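Local coordinates for ferric iron-binding protein HitA (Pseudomonas aeruginosa PAO1, PDB 6IWF), which binds ferric iron, probably for delivery to an import system, and is involved in gallium internalization, at residues 53-58 with 235-240; 100-105 with 223-228; 131-136 with 187-192; 146-151 with 296-301; 196-201 with 210-215. All blocks are in the same frame, centred on the assembly; numbering follows the deposited sequence.

Interaction 1: residues 53-58 with 235-240; sequences PADVLY and SKHPRE
Asp55 and Ser235 meet where the chain at strand 56-59 runs past an ST turn, the turn that comes just ahead of helix 238-248. The Asp55 side chain can be followed outward. Its CB lies 3.8 Å from Ser235 OG, and chi1 of -64° sets CG beside the backbone N and anti to the carbonyl carbon, 3.5 Å from Ser235 OG. OD1 does most of the work. It accepts a 2.6 Å hydrogen bond from Ser235 OG, which arrives on the anti side and 21° out of the carboxylate plane. A water that donates to OD1 takes the Lys236 N-H in turn, so a second, indirect link ties OD1 to the turn. OD2 is held from elsewhere, by the backbone N of Thr6 on strand 4-9, and with both oxygens engaged the carboxylate is fixed in rotation. The imidazole of His237, the N-cap residue of the helix, presents its edge to the carboxylate, the two planes 60° apart, with CD2 3.6 Å from Asp55 OD1. Ser235 OG faces both ways: while donating to Asp55 it accepts from the backbone N of His237 at 3.0 Å, the bond that closes the ST turn.

Interaction 2: residues 100-105 with 223-228; sequences TARTRV and LVTVSG
Ala101 to Thr103 pair with Val224 to Val226 as antiparallel neighbours, the two strand axes 4.6 Å apart at closest and their directions 148° from one another. Arg102 and Thr225 form a hydrogen-bonded pair, Arg102 N to Thr225 O at 2.9 Å and Thr225 N to Arg102 O at 3.0 Å, and Arg104 N bonds to Leu223 O beyond it. Ala101, Thr103, Val224 and Val226 share one face, where Ala101 CB sits 4.0 Å from Val224 CG1. The opposite face is polar. There Ser227 OG donates to Thr100 OG1 at 2.9 Å, and Thr100 OG1 is also bonded to Glu263. Arg102, bent at chi2 and chi3, lays its CD against Thr225 OG1 (3.4 Å) and carries its guanidinium over to Ser227, which lies at the edge of that group. NH1 is salt-bridged to Glu263, and the side chain comes within about 4 Å of the iron ligands Glu60 and Tyr196. Strand 190-194 flanks strand 97-108 in the same sheet, while helix 141-154 packs on Arg104 and Leu223 and helix 251-258 on Thr100.

Interaction 3: residues 131-136 with 187-192; sequences SGRFGF and EVDMAL
Arg133 meets Asp189 side-on, with the guanidinium and carboxylate planes turned 81° apart. Arg133 NE and NH2 both grip a single oxygen, Asp189 OD2, at 2.8 Å and 2.9 Å, and OD2 lies in the guanidinium plane. Seen from the carboxylate the two donors differ: OD2 turns its anti lone pair to NE, whereas NH2 comes in from above the carboxylate plane, 36° out of it. A bend at chi3 (74°) puts NE where it can face the acid. This salt bridge sits at the loop end of the pairing; past it the two chains run on as parallel strands. Phe134 and Met190 are directly paired there and send their side chains to one face, CB of the first 3.3 Å from CG of the second. Leu192 CD1 comes obliquely to the Phe134 ring and also packs on Phe136 CB. Gly135 and Ala191 pair next; Ala191, with Val188, packs on helix 176-184. The backbone ladder consists of a weak bond from Met190 N to Arg133 O, then Gly135 N to Met190 O at 2.9 Å and Leu192 N to Gly135 O at 3.0 Å. Parallel strands with helices packed against them are characteristic of the alpha/beta lobes of periplasmic binding proteins.

Interaction 4: residues 146-151 with 296-301; sequences QVAAVI and SEALSL
Ala298 presses its CB into helix 141-154 at Ala148, 3.5 Å from the backbone N and 3.8 Å from the Ala148 CB. With a methyl group on each side, the two backbones come close, CA to CA only 4.8 Å, and the short helical segments, 8.2 Å apart at their axes, cross at 105°. Val147 flanks this point: CG1, anti to its backbone N (chi1 177°), touches Ala298 CB at 3.7 Å. From the next turn Ile151 extends CD1 over the backbone of the second helix, 3.7 Å from Ala298 CA. Leu301 CD2 completes the apolar patch, at 4.1 Å from both Ile151 CD1 and Val147 CG1. The contact is looser toward solvent. There the extended side chain of the exposed Glu297 passes Ile151 obliquely, Glu297 OE1 3.9 Å from Ile151 CG2, and no hydrogen bond joins the two segments. Helix 156-169 adjoins the same patch, meeting Ile151 through Gln156 and Ala159 and Leu301 through Leu163, so helix 296-305, near the C-terminus, rests on two successive helices, 141-154 and 156-169.

Interaction 5: residues 196-201 with 210-215; sequences YYWYTL and SRLHYF
The helix carrying Tyr196 and Tyr197, which bind ferric iron though none is bound in this model, is fastened to strand 211-213 by the next residue, Trp198. Trp198 has CG anti to the backbone N (chi1 -174°), and the indole makes two kinds of contact. Along its edge, NE1 donates to Ser210 O at 3.1 Å; the oxygen lies in the ring plane, yet the nitrogen stands well above the carbonyl plane, 71° out of it. Over one face sits Leu212, whose CG is 3.9 Å from the centroid of the five-membered ring in a CH-pi contact, with Leu212 CD2 3.6 Å from Trp198 CD1. Tyr199 adds its CE1 beside Leu212 CD1, and CE3 of Trp198 lies over the centre of the Tyr199 ring. Ser210 OG is anchored to Glu184, while Tyr196 OH bonds to Glu60, another iron ligand. The phenols of Tyr199 and Tyr214 are joined through a shared water. That water donates to Tyr199 OH at 2.7 Å, an oxygen also bonded to Ala275 O, and lies 2.5 Å from Tyr214 OH.

In the fold
Interaction 2 is central, its centre about 5 Å from that of the chain, where strands 97-108 and 224-231 run side by side between two regions of the fold. Interaction 1 lies about 25 Å away, centre to centre, reached through strand 56-59, the neighbour of 224-231; interactions 3 and 5 lie in the other direction, reached through strands 190-194 and 211-213, both neighbours of 97-108. Along the chain, interactions 2, 3 and 5 are nested inside the loop closed by interaction 1. Interaction 4 crosses that loop and touches interaction 2 where Leu223 meets Ala149. Arg102 meets the iron ligand Tyr196, joining interactions 2 and 5 at the metal site, consistent with a binding cleft between two lobes.

Interaction 1: residues 53-58 with 235-240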
# COMPACT_ATOMS: atom_id res chain seq x y z
N PRO A 53 15.59 -15.86 10.11
CA PRO A 53 16.48 -14.80 10.57
C PRO A 53 15.82 -13.44 10.66
O PRO A 53 16.44 -12.49 11.16
CB PRO A 53 17.59 -14.81 9.51
CG PRO A 53 16.87 -15.21 8.26
CD PRO A 53 15.80 -16.19 8.69
N ALA A 54 14.56 -13.31 10.21
CA ALA A 54 13.91 -12.01 10.15
C ALA A 54 13.72 -11.43 11.55
O ALA A 54 13.23 -12.11 12.46
CB ALA A 54 12.56 -12.13 9.45
N ASP A 55 14.09 -10.17 11.71
CA ASP A 55 13.83 -9.44 12.94
C ASP A 55 12.65 -8.48 12.82
O ASP A 55 11.87 -8.35 13.76
CB ASP A 55 15.08 -8.67 13.36
CG ASP A 55 16.24 -9.59 13.70
OD1 ASP A 55 16.08 -10.40 14.64
OD2 ASP A 55 17.27 -9.51 13.00
N VAL A 56 12.53 -7.83 11.66
CA VAL A 56 11.50 -6.84 11.37
C VAL A 56 10.96 -7.14 9.98
O VAL A 56 11.73 -7.47 9.07
CB VAL A 56 12.05 -5.40 11.45
CG1 VAL A 56 11.01 -4.38 10.99
CG2 VAL A 56 12.50 -5.08 12.88
N LEU A 57 9.64 -7.06 9.83
CA LEU A 57 8.98 -7.17 8.53
C LEU A 57 8.35 -5.83 8.18
O LEU A 57 7.69 -5.22 9.02
CB LEU A 57 7.92 -8.27 8.55
CG LEU A 57 7.03 -8.38 7.30
CD1 LEU A 57 7.81 -8.83 6.08
CD2 LEU A 57 5.86 -9.33 7.58
N TYR A 58 8.55 -5.39 6.94
CA TYR A 58 8.04 -4.11 6.46
C TYR A 58 7.30 -4.41 5.17
O TYR A 58 7.90 -4.94 4.23
CB TYR A 58 9.21 -3.15 6.23
CG TYR A 58 8.89 -1.72 5.84
CD1 TYR A 58 7.63 -1.16 6.01
CD2 TYR A 58 9.89 -0.92 5.30
CE1 TYR A 58 7.39 0.18 5.66
CE2 TYR A 58 9.66 0.39 4.95
CZ TYR A 58 8.42 0.93 5.12
OH TYR A 58 8.23 2.24 4.75
N SER A 235 12.49 -13.20 16.83
CA SER A 235 13.73 -12.44 16.72
C SER A 235 14.59 -12.66 17.96
O SER A 235 14.11 -12.64 19.09
CB SER A 235 13.42 -10.95 16.54
OG SER A 235 14.57 -10.15 16.77
N LYS A 236 15.88 -12.90 17.73
CA LYS A 236 16.82 -13.00 18.84
C LYS A 236 17.40 -11.65 19.22
O LYS A 236 18.26 -11.58 20.11
CB LYS A 236 17.93 -13.99 18.49
CG LYS A 236 17.47 -15.46 18.51
CD LYS A 236 16.45 -15.73 19.62
CE LYS A 236 15.97 -17.19 19.62
NZ LYS A 236 14.70 -17.39 18.85
N HIS A 237 16.93 -10.57 18.60
CA HIS A 237 17.32 -9.21 18.95
C HIS A 237 16.07 -8.39 19.30
O HIS A 237 15.80 -7.36 18.66
CB HIS A 237 18.09 -8.57 17.81
CG HIS A 237 19.20 -9.42 17.28
ND1 HIS A 237 20.31 -9.74 18.04
CD2 HIS A 237 19.37 -10.03 16.09
CE1 HIS A 237 21.12 -10.51 17.33
NE2 HIS A 237 20.57 -10.70 16.14
N PRO A 238 15.29 -8.82 20.29
CA PRO A 238 13.99 -8.16 20.52
C PRO A 238 14.12 -6.68 20.85
O PRO A 238 13.35 -5.88 20.31
CB PRO A 238 13.38 -8.96 21.69
CG PRO A 238 14.55 -9.60 22.37
CD PRO A 238 15.54 -9.90 21.28
N ARG A 239 15.06 -6.29 21.72
CA ARG A 239 15.19 -4.88 22.06
C ARG A 239 15.52 -4.04 20.84
O ARG A 239 14.93 -2.98 20.62
CB ARG A 239 16.26 -4.68 23.14
CG ARG A 239 16.43 -3.24 23.59
CD ARG A 239 17.58 -3.12 24.58
NE ARG A 239 17.78 -1.75 25.04
CZ ARG A 239 18.72 -0.93 24.56
NH1 ARG A 239 19.55 -1.35 23.62
NH2 ARG A 239 18.83 0.30 25.04
N GLU A 240 16.45 -4.53 20.01
CA GLU A 240 16.90 -3.77 18.85
C GLU A 240 15.83 -3.71 17.77
O GLU A 240 15.65 -2.67 17.10
CB GLU A 240 18.17 -4.41 18.30
CG GLU A 240 19.32 -4.47 19.31
CD GLU A 240 19.39 -5.75 20.16
OE1 GLU A 240 18.33 -6.35 20.49
OE2 GLU A 240 20.52 -6.16 20.51
O HOH W 1 16.59 -13.15 14.97

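Interaction 2: residues 100-105 with 223-228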
# COMPACT_ATOMS: atom_id res chain seq x y z
N THR A 100 3.04 4.29 6.75
CA THR A 100 2.52 5.32 5.85
C THR A 100 1.16 4.88 5.35
O THR A 100 0.80 3.71 5.43
CB THR A 100 3.42 5.58 4.64
OG1 THR A 100 3.45 4.41 3.81
CG2 THR A 100 4.85 5.97 5.06
N ALA A 101 0.40 5.84 4.82
CA ALA A 101 -0.86 5.56 4.14
C ALA A 101 -0.79 6.11 2.72
O ALA A 101 -0.06 7.06 2.44
CB ALA A 101 -2.06 6.18 4.88
N ARG A 102 -1.54 5.49 1.82
CA ARG A 102 -1.62 5.94 0.44
C ARG A 102 -3.07 5.90 0.01
O ARG A 102 -3.92 5.32 0.69
CB ARG A 102 -0.82 5.02 -0.48
CG ARG A 102 -1.58 3.73 -0.59
CD ARG A 102 -0.74 2.54 -0.67
NE ARG A 102 0.22 2.43 0.41
CZ ARG A 102 1.23 1.58 0.35
NH1 ARG A 102 2.10 1.50 1.33
NH2 ARG A 102 1.36 0.82 -0.73
N THR A 103 -3.36 6.44 -1.17
CA THR A 103 -4.74 6.46 -1.65
C THR A 103 -4.82 6.02 -3.10
O THR A 103 -3.93 6.32 -3.91
CB THR A 103 -5.37 7.88 -1.48
OG1 THR A 103 -6.75 7.84 -1.88
CG2 THR A 103 -4.64 8.95 -2.28
N ARG A 104 -5.89 5.31 -3.43
CA ARG A 104 -6.18 5.00 -4.82
C ARG A 104 -6.61 6.27 -5.54
O ARG A 104 -7.25 7.15 -4.96
CB ARG A 104 -7.27 3.93 -4.93
CG ARG A 104 -6.94 2.65 -4.16
CD ARG A 104 -5.93 1.83 -4.88
NE ARG A 104 -6.43 1.31 -6.16
CZ ARG A 104 -5.65 0.62 -6.99
NH1 ARG A 104 -4.38 0.39 -6.64
NH2 ARG A 104 -6.11 0.16 -8.13
N VAL A 105 -6.24 6.36 -6.81
CA VAL A 105 -6.58 7.49 -7.66
C VAL A 105 -6.92 6.97 -9.05
O VAL A 105 -6.79 5.77 -9.34
CB VAL A 105 -5.44 8.53 -7.75
CG1 VAL A 105 -5.14 9.10 -6.37
CG2 VAL A 105 -4.19 7.89 -8.35
N LEU A 223 -10.30 4.59 -1.82
CA LEU A 223 -9.78 3.79 -0.72
C LEU A 223 -8.41 4.27 -0.27
O LEU A 223 -7.52 4.52 -1.09
CB LEU A 223 -9.69 2.33 -1.17
CG LEU A 223 -9.16 1.33 -0.16
CD1 LEU A 223 -10.15 1.17 0.99
CD2 LEU A 223 -8.86 -0.04 -0.85
N VAL A 224 -8.24 4.38 1.05
CA VAL A 224 -6.94 4.63 1.66
C VAL A 224 -6.48 3.33 2.31
O VAL A 224 -7.27 2.67 3.01
CB VAL A 224 -7.03 5.78 2.67
CG1 VAL A 224 -5.79 5.83 3.59
CG2 VAL A 224 -7.23 7.10 1.94
N THR A 225 -5.22 2.95 2.09
CA THR A 225 -4.63 1.76 2.69
C THR A 225 -3.31 2.12 3.37
O THR A 225 -2.73 3.18 3.12
CB THR A 225 -4.39 0.65 1.66
OG1 THR A 225 -3.51 1.11 0.63
CG2 THR A 225 -5.71 0.21 1.02
N VAL A 226 -2.82 1.23 4.23
CA VAL A 226 -1.62 1.53 5.00
C VAL A 226 -0.54 0.49 4.72
O VAL A 226 -0.83 -0.69 4.50
CB VAL A 226 -1.91 1.60 6.52
CG1 VAL A 226 -3.15 2.47 6.80
CG2 VAL A 226 -2.09 0.23 7.10
N SER A 227 0.71 0.94 4.68
CA SER A 227 1.86 0.06 4.80
C SER A 227 2.18 -0.10 6.27
O SER A 227 1.88 0.76 7.09
CB SER A 227 3.08 0.62 4.08
OG SER A 227 3.62 1.71 4.79
N GLY A 228 2.83 -1.21 6.61
CA GLY A 228 3.03 -1.47 8.03
C GLY A 228 4.32 -2.20 8.32
O GLY A 228 5.05 -2.65 7.44
O HOH W 2 -4.64 2.77 -1.32

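Interaction 3: residues 131-136 with 187-192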
# COMPACT_ATOMS: atom_id res chain seq x y z
N SER A 131 -14.79 0.51 -22.31
CA SER A 131 -13.96 -0.56 -22.85
C SER A 131 -12.73 -0.00 -23.57
O SER A 131 -12.85 0.88 -24.43
CB SER A 131 -14.77 -1.44 -23.80
OG SER A 131 -13.96 -2.49 -24.28
N GLY A 132 -11.55 -0.51 -23.21
CA GLY A 132 -10.32 -0.10 -23.86
C GLY A 132 -9.77 1.23 -23.39
O GLY A 132 -8.67 1.62 -23.83
N ARG A 133 -10.48 1.95 -22.52
CA ARG A 133 -10.08 3.29 -22.12
C ARG A 133 -9.31 3.34 -20.81
O ARG A 133 -8.83 4.41 -20.45
CB ARG A 133 -11.30 4.20 -22.01
CG ARG A 133 -12.08 4.34 -23.31
CD ARG A 133 -12.97 5.57 -23.31
NE ARG A 133 -12.18 6.79 -23.47
CZ ARG A 133 -12.70 8.01 -23.54
NH1 ARG A 133 -14.01 8.18 -23.44
NH2 ARG A 133 -11.89 9.06 -23.71
N PHE A 134 -9.17 2.23 -20.09
CA PHE A 134 -8.50 2.28 -18.80
C PHE A 134 -7.67 1.04 -18.56
O PHE A 134 -8.00 -0.06 -19.00
CB PHE A 134 -9.47 2.47 -17.62
CG PHE A 134 -10.37 1.30 -17.36
CD1 PHE A 134 -11.51 1.11 -18.12
CD2 PHE A 134 -10.11 0.43 -16.30
CE1 PHE A 134 -12.38 0.04 -17.85
CE2 PHE A 134 -10.96 -0.64 -16.04
CZ PHE A 134 -12.11 -0.83 -16.81
N GLY A 135 -6.57 1.26 -17.84
CA GLY A 135 -5.68 0.19 -17.44
C GLY A 135 -5.85 -0.10 -15.96
O GLY A 135 -6.22 0.77 -15.17
N PHE A 136 -5.54 -1.34 -15.59
CA PHE A 136 -5.44 -1.71 -14.18
C PHE A 136 -4.48 -2.88 -14.07
O PHE A 136 -4.13 -3.51 -15.07
CB PHE A 136 -6.82 -2.03 -13.57
CG PHE A 136 -7.46 -3.31 -14.07
CD1 PHE A 136 -7.82 -3.47 -15.40
CD2 PHE A 136 -7.78 -4.32 -13.18
CE1 PHE A 136 -8.45 -4.64 -15.84
CE2 PHE A 136 -8.42 -5.49 -13.60
CZ PHE A 136 -8.76 -5.65 -14.94
N GLU A 187 -0.92 5.94 -24.41
CA GLU A 187 -1.31 4.61 -24.89
C GLU A 187 -2.66 4.18 -24.36
O GLU A 187 -3.36 3.40 -25.01
CB GLU A 187 -0.25 3.59 -24.50
CG GLU A 187 1.06 3.78 -25.24
CD GLU A 187 2.25 3.41 -24.38
OE1 GLU A 187 3.29 4.10 -24.47
OE2 GLU A 187 2.11 2.43 -23.62
N VAL A 188 -3.05 4.67 -23.19
CA VAL A 188 -4.35 4.36 -22.61
C VAL A 188 -4.82 5.63 -21.92
O VAL A 188 -4.01 6.41 -21.41
CB VAL A 188 -4.29 3.15 -21.65
CG1 VAL A 188 -3.51 3.48 -20.35
CG2 VAL A 188 -5.70 2.64 -21.34
N ASP A 189 -6.14 5.86 -21.93
CA ASP A 189 -6.65 7.16 -21.50
C ASP A 189 -6.52 7.36 -19.99
O ASP A 189 -6.33 8.49 -19.53
CB ASP A 189 -8.11 7.35 -21.91
CG ASP A 189 -8.30 7.45 -23.42
OD1 ASP A 189 -7.30 7.52 -24.17
OD2 ASP A 189 -9.47 7.44 -23.87
N MET A 190 -6.65 6.29 -19.21
CA MET A 190 -6.62 6.41 -17.75
C MET A 190 -6.13 5.11 -17.14
O MET A 190 -6.04 4.08 -17.81
CB MET A 190 -8.01 6.79 -17.21
CG MET A 190 -9.09 5.79 -17.48
SD MET A 190 -10.76 6.48 -17.23
CE MET A 190 -10.57 8.00 -17.99
N ALA A 191 -5.81 5.14 -15.84
CA ALA A 191 -5.41 3.92 -15.16
C ALA A 191 -5.73 4.03 -13.67
O ALA A 191 -5.62 5.11 -13.09
CB ALA A 191 -3.91 3.62 -15.34
N LEU A 192 -6.11 2.89 -13.09
CA LEU A 192 -6.38 2.76 -11.66
C LEU A 192 -5.07 2.41 -10.96
O LEU A 192 -4.50 1.35 -11.23
CB LEU A 192 -7.41 1.66 -11.43
CG LEU A 192 -8.79 1.89 -12.05
CD1 LEU A 192 -9.63 0.64 -11.90
CD2 LEU A 192 -9.46 3.09 -11.36
O HOH W 3 -7.42 4.28 -24.16

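Interaction 4: residues 146-151 with 296-301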
# COMPACT_ATOMS: atom_id res chain seq x y z
N GLN A 146 -8.42 -3.15 -3.27
CA GLN A 146 -9.53 -2.47 -3.93
C GLN A 146 -10.73 -3.40 -4.07
O GLN A 146 -11.87 -2.99 -3.83
CB GLN A 146 -9.09 -1.97 -5.32
CG GLN A 146 -10.23 -1.24 -6.08
CD GLN A 146 -10.63 0.06 -5.38
OE1 GLN A 146 -10.10 1.13 -5.69
NE2 GLN A 146 -11.58 -0.02 -4.44
N VAL A 147 -10.49 -4.64 -4.47
CA VAL A 147 -11.60 -5.58 -4.61
C VAL A 147 -12.25 -5.85 -3.26
O VAL A 147 -13.49 -5.89 -3.15
CB VAL A 147 -11.11 -6.88 -5.28
CG1 VAL A 147 -12.25 -7.90 -5.36
CG2 VAL A 147 -10.57 -6.57 -6.66
N ALA A 148 -11.44 -6.03 -2.22
CA ALA A 148 -11.99 -6.28 -0.90
C ALA A 148 -12.86 -5.11 -0.46
O ALA A 148 -13.90 -5.31 0.18
CB ALA A 148 -10.87 -6.51 0.12
N ALA A 149 -12.45 -3.89 -0.79
CA ALA A 149 -13.26 -2.72 -0.46
C ALA A 149 -14.59 -2.73 -1.20
O ALA A 149 -15.63 -2.40 -0.62
CB ALA A 149 -12.49 -1.44 -0.77
N VAL A 150 -14.59 -3.12 -2.48
CA VAL A 150 -15.86 -3.16 -3.20
C VAL A 150 -16.79 -4.22 -2.59
O VAL A 150 -17.99 -3.98 -2.42
CB VAL A 150 -15.63 -3.39 -4.72
CG1 VAL A 150 -16.97 -3.55 -5.46
CG2 VAL A 150 -14.84 -2.24 -5.33
N ILE A 151 -16.24 -5.39 -2.23
CA ILE A 151 -17.08 -6.41 -1.59
C ILE A 151 -17.68 -5.87 -0.30
O ILE A 151 -18.88 -6.05 -0.03
CB ILE A 151 -16.26 -7.68 -1.31
CG1 ILE A 151 -15.88 -8.35 -2.62
CG2 ILE A 151 -17.08 -8.65 -0.43
CD1 ILE A 151 -14.88 -9.48 -2.45
N SER A 296 -9.39 -12.22 1.94
CA SER A 296 -9.52 -13.59 1.44
C SER A 296 -10.67 -13.74 0.44
O SER A 296 -10.53 -14.43 -0.57
CB SER A 296 -9.71 -14.55 2.61
OG SER A 296 -8.54 -14.59 3.40
N GLU A 297 -11.81 -13.10 0.72
CA GLU A 297 -12.93 -13.18 -0.21
C GLU A 297 -12.58 -12.50 -1.53
O GLU A 297 -12.95 -12.98 -2.61
CB GLU A 297 -14.17 -12.54 0.43
CG GLU A 297 -15.51 -12.95 -0.17
CD GLU A 297 -16.69 -12.43 0.65
OE1 GLU A 297 -17.82 -12.42 0.14
OE2 GLU A 297 -16.48 -12.03 1.82
N ALA A 298 -11.87 -11.37 -1.46
CA ALA A 298 -11.42 -10.70 -2.67
C ALA A 298 -10.51 -11.60 -3.50
O ALA A 298 -10.64 -11.65 -4.73
CB ALA A 298 -10.69 -9.40 -2.31
N LEU A 299 -9.59 -12.33 -2.86
CA LEU A 299 -8.70 -13.19 -3.61
C LEU A 299 -9.48 -14.28 -4.33
O LEU A 299 -9.23 -14.57 -5.50
CB LEU A 299 -7.64 -13.79 -2.69
CG LEU A 299 -6.45 -14.46 -3.38
CD1 LEU A 299 -5.84 -13.56 -4.46
CD2 LEU A 299 -5.41 -14.86 -2.34
N SER A 300 -10.45 -14.88 -3.63
CA SER A 300 -11.26 -15.93 -4.25
C SER A 300 -12.04 -15.39 -5.44
O SER A 300 -12.20 -16.08 -6.46
CB SER A 300 -12.22 -16.53 -3.23
OG SER A 300 -11.52 -17.30 -2.29
N LEU A 301 -12.54 -14.16 -5.33
CA LEU A 301 -13.31 -13.58 -6.43
C LEU A 301 -12.43 -13.31 -7.63
O LEU A 301 -12.82 -13.58 -8.77
CB LEU A 301 -13.99 -12.30 -5.95
CG LEU A 301 -14.77 -11.53 -7.01
CD1 LEU A 301 -15.82 -12.43 -7.65
CD2 LEU A 301 -15.41 -10.28 -6.39

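Interaction 5: residues 196-201 with 210-215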
# COMPACT_ATOMS: atom_id res chain seq x y z
N TYR A 196 1.09 7.35 -5.38
CA TYR A 196 2.51 7.70 -5.31
C TYR A 196 3.25 7.40 -6.61
O TYR A 196 4.34 7.95 -6.82
CB TYR A 196 3.17 6.99 -4.12
CG TYR A 196 3.03 5.50 -4.12
CD1 TYR A 196 3.83 4.71 -4.93
CD2 TYR A 196 2.10 4.86 -3.29
CE1 TYR A 196 3.71 3.33 -4.94
CE2 TYR A 196 1.98 3.47 -3.29
CZ TYR A 196 2.79 2.72 -4.13
OH TYR A 196 2.69 1.34 -4.15
N TYR A 197 2.69 6.57 -7.50
CA TYR A 197 3.36 6.28 -8.77
C TYR A 197 3.46 7.52 -9.65
O TYR A 197 4.45 7.71 -10.36
CB TYR A 197 2.63 5.18 -9.53
CG TYR A 197 2.76 3.82 -8.89
CD1 TYR A 197 3.92 3.07 -9.06
CD2 TYR A 197 1.72 3.29 -8.13
CE1 TYR A 197 4.05 1.82 -8.47
CE2 TYR A 197 1.85 2.05 -7.54
CZ TYR A 197 3.01 1.33 -7.71
OH TYR A 197 3.13 0.08 -7.13
N TRP A 198 2.42 8.35 -9.63
CA TRP A 198 2.48 9.59 -10.39
C TRP A 198 3.61 10.48 -9.89
O TRP A 198 4.35 11.07 -10.69
CB TRP A 198 1.13 10.31 -10.28
CG TRP A 198 0.99 11.53 -11.12
CD1 TRP A 198 0.50 11.61 -12.39
CD2 TRP A 198 1.29 12.87 -10.72
NE1 TRP A 198 0.50 12.91 -12.82
CE2 TRP A 198 0.98 13.71 -11.82
CE3 TRP A 198 1.80 13.44 -9.56
CZ2 TRP A 198 1.17 15.09 -11.78
CZ3 TRP A 198 1.99 14.82 -9.52
CH2 TRP A 198 1.67 15.63 -10.62
N TYR A 199 3.77 10.58 -8.56
CA TYR A 199 4.82 11.45 -8.01
C TYR A 199 6.21 10.91 -8.32
O TYR A 199 7.13 11.70 -8.61
CB TYR A 199 4.61 11.61 -6.50
CG TYR A 199 3.42 12.47 -6.17
CD1 TYR A 199 2.14 11.91 -6.06
CD2 TYR A 199 3.55 13.85 -6.01
CE1 TYR A 199 1.03 12.69 -5.77
CE2 TYR A 199 2.46 14.63 -5.72
CZ TYR A 199 1.20 14.06 -5.61
OH TYR A 199 0.12 14.86 -5.31
N THR A 200 6.41 9.59 -8.27
CA THR A 200 7.71 9.04 -8.64
C THR A 200 8.05 9.36 -10.08
O THR A 200 9.18 9.78 -10.39
CB THR A 200 7.73 7.52 -8.41
OG1 THR A 200 7.42 7.24 -7.04
CG2 THR A 200 9.11 6.96 -8.75
N LEU A 201 7.08 9.21 -10.99
CA LEU A 201 7.32 9.50 -12.40
C LEU A 201 7.59 10.99 -12.62
O LEU A 201 8.46 11.35 -13.42
CB LEU A 201 6.13 9.04 -13.25
CG LEU A 201 6.31 9.16 -14.76
CD1 LEU A 201 7.51 8.33 -15.18
CD2 LEU A 201 5.05 8.73 -15.51
N SER A 210 0.12 13.75 -17.74
CA SER A 210 -0.98 13.10 -17.04
C SER A 210 -1.30 13.85 -15.75
O SER A 210 -0.49 14.58 -15.19
CB SER A 210 -0.63 11.64 -16.75
OG SER A 210 0.41 11.56 -15.80
N ARG A 211 -2.53 13.64 -15.28
CA ARG A 211 -3.00 14.26 -14.04
C ARG A 211 -3.68 13.19 -13.20
O ARG A 211 -4.00 12.10 -13.67
CB ARG A 211 -3.93 15.44 -14.33
CG ARG A 211 -3.27 16.55 -15.18
CD ARG A 211 -4.06 17.86 -15.23
NE ARG A 211 -5.47 17.67 -15.56
CZ ARG A 211 -6.22 18.54 -16.24
NH1 ARG A 211 -7.50 18.26 -16.48
NH2 ARG A 211 -5.69 19.69 -16.68
N LEU A 212 -3.91 13.52 -11.93
CA LEU A 212 -4.58 12.62 -11.01
C LEU A 212 -5.98 13.12 -10.75
O LEU A 212 -6.20 14.30 -10.44
CB LEU A 212 -3.81 12.51 -9.69
CG LEU A 212 -2.46 11.82 -9.81
CD1 LEU A 212 -1.93 11.48 -8.42
CD2 LEU A 212 -2.54 10.57 -10.68
N HIS A 213 -6.94 12.21 -10.85
CA HIS A 213 -8.31 12.45 -10.45
C HIS A 213 -8.57 11.70 -9.15
O HIS A 213 -8.23 10.51 -9.03
CB HIS A 213 -9.28 11.98 -11.52
CG HIS A 213 -10.71 12.14 -11.13
ND1 HIS A 213 -11.31 13.37 -11.01
CD2 HIS A 213 -11.65 11.22 -10.80
CE1 HIS A 213 -12.57 13.21 -10.64
NE2 HIS A 213 -12.80 11.91 -10.51
N TYR A 214 -9.18 12.38 -8.18
CA TYR A 214 -9.56 11.76 -6.92
C TYR A 214 -11.07 11.57 -6.93
O TYR A 214 -11.82 12.53 -7.12
CB TYR A 214 -9.12 12.63 -5.74
CG TYR A 214 -7.64 12.69 -5.61
CD1 TYR A 214 -6.88 13.52 -6.43
CD2 TYR A 214 -6.98 11.88 -4.69
CE1 TYR A 214 -5.51 13.55 -6.32
CE2 TYR A 214 -5.61 11.92 -4.58
CZ TYR A 214 -4.89 12.74 -5.39
OH TYR A 214 -3.52 12.76 -5.27
N PHE A 215 -11.50 10.32 -6.73
CA PHE A 215 -12.94 10.04 -6.76
C PHE A 215 -13.65 10.72 -5.59
O PHE A 215 -14.76 11.25 -5.75
CB PHE A 215 -13.19 8.53 -6.71
CG PHE A 215 -12.98 7.82 -8.02
CD1 PHE A 215 -13.84 8.04 -9.10
CD2 PHE A 215 -11.95 6.91 -8.17
CE1 PHE A 215 -13.66 7.36 -10.31
CE2 PHE A 215 -11.75 6.24 -9.39
CZ PHE A 215 -12.62 6.46 -10.44
O HOH W 4 -2.33 14.67 -6.41